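Local structure of VC0179-like protein (Escherichia coli, 4XJ6) at residues K269-G272 with G273-R276. The protein is a bacterial di-nucleotide cyclase related to cyclic GMP-AMP synthase, a nucleotidyltransferase that probably joins purine nucleotides into cyclic GMP-AMP. Residues are numbered along the deposited sequence; the frame is centred on the assembly and turned at random.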
# COMPACT_ATOMS: atom_id res chain seq x y z
N LYS A 269 -10.98 -17.09 2.46
CA LYS A 269 -11.55 -18.27 3.09
C LYS A 269 -12.93 -18.56 2.53
O LYS A 269 -13.27 -19.71 2.22
CB LYS A 269 -11.64 -18.09 4.61
CG LYS A 269 -10.33 -17.78 5.30
CD LYS A 269 -10.54 -17.70 6.81
CE LYS A 269 -9.36 -17.04 7.51
NZ LYS A 269 -9.63 -15.60 7.80
N ARG A 270 -13.73 -17.51 2.40
CA ARG A 270 -15.13 -17.63 2.00
C ARG A 270 -15.27 -18.00 0.53
O ARG A 270 -16.02 -18.91 0.17
CB ARG A 270 -15.86 -16.32 2.30
CG ARG A 270 -17.36 -16.36 2.06
CD ARG A 270 -18.04 -15.06 2.49
NE ARG A 270 -17.61 -13.92 1.69
CZ ARG A 270 -16.70 -13.02 2.08
NH1 ARG A 270 -16.14 -13.12 3.28
NH2 ARG A 270 -16.37 -12.02 1.28
N ILE A 271 -14.55 -17.28 -0.33
CA ILE A 271 -14.67 -17.47 -1.77
C ILE A 271 -13.78 -18.61 -2.27
O ILE A 271 -14.20 -19.43 -3.09
CB ILE A 271 -14.30 -16.17 -2.52
CG1 ILE A 271 -15.29 -15.06 -2.16
CG2 ILE A 271 -14.28 -16.40 -4.02
CD1 ILE A 271 -14.83 -13.67 -2.56
N GLY A 272 -12.55 -18.66 -1.76
CA GLY A 272 -11.60 -19.66 -2.19
C GLY A 272 -10.25 -19.06 -2.51
O GLY A 272 -10.12 -17.85 -2.68
N GLY A 273 -9.24 -19.91 -2.60
CA GLY A 273 -7.88 -19.46 -2.83
C GLY A 273 -7.68 -18.74 -4.15
O GLY A 273 -6.72 -17.99 -4.32
N HIS A 274 -8.59 -18.96 -5.09
CA HIS A 274 -8.49 -18.36 -6.42
C HIS A 274 -8.74 -16.85 -6.38
O HIS A 274 -8.50 -16.16 -7.37
CB HIS A 274 -9.48 -19.02 -7.39
CG HIS A 274 -10.91 -18.91 -6.97
ND1 HIS A 274 -11.49 -19.80 -6.09
CD2 HIS A 274 -11.87 -18.02 -7.30
CE1 HIS A 274 -12.76 -19.46 -5.90
NE2 HIS A 274 -13.01 -18.39 -6.62
N LEU A 275 -9.21 -16.36 -5.24
CA LEU A 275 -9.46 -14.93 -5.07
C LEU A 275 -8.17 -14.12 -5.16
O LEU A 275 -8.15 -13.05 -5.76
CB LEU A 275 -10.13 -14.66 -3.72
CG LEU A 275 -10.37 -13.19 -3.41
CD1 LEU A 275 -11.30 -12.58 -4.45
CD2 LEU A 275 -10.92 -13.00 -2.01
N ARG A 276 -7.10 -14.64 -4.56
CA ARG A 276 -5.81 -13.97 -4.64
C ARG A 276 -5.30 -13.96 -6.08
O ARG A 276 -4.73 -12.97 -6.53
CB ARG A 276 -4.79 -14.66 -3.73
CG ARG A 276 -4.88 -14.23 -2.27
CD ARG A 276 -3.72 -14.77 -1.46
NE ARG A 276 -3.84 -14.43 -0.04
CZ ARG A 276 -4.43 -15.20 0.87
NH1 ARG A 276 -4.95 -16.36 0.51
NH2 ARG A 276 -4.50 -14.81 2.13
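Ile271, at the end of helix 257-271, meets both His274 and Leu275 across a glycine pair. From its CB the side chain divides into two branches. A chi1 of -63° turns CG1 away from the carbonyl carbon and leaves CG2 anti to the backbone N; CG2 reaches the imidazole of His274, lying 3.5 Å from its NE2, and the two side chains cross at about a right angle. CG1 extends the other branch to CD1, which lies 4.0 Å from Leu275 CD2 and 4.1 Å from Leu275 CD1, an apolar contact with both methyls. The His274 ring stands close to the turn backbone: CE1 is 3.2 Å from Ile271 O, and Gly272 O lies over one face, 4.1 Å from the plane of the ring and nearer its border than its centre. His274 NE2 is hydrogen-bonded to His313, whose ring also meets that of His274. The hydrogen bond between the two segments runs from Leu275 N to Gly272 O, at 3.1 Å and 164° at the hydrogen. Gly272 is the first residue to leave helical phi/psi, with phi at 132°, a region open mainly to glycine. Leu275 also packs on Phe264 of helix 257-271 and on Val304 and Val305 of helix 297-310. Such geometry is characteristic of a short two-glycine connection between consecutive helices, 257-271 and 274-289, the latter within the C-terminal domain of the cyclic GMP-AMP synthase family.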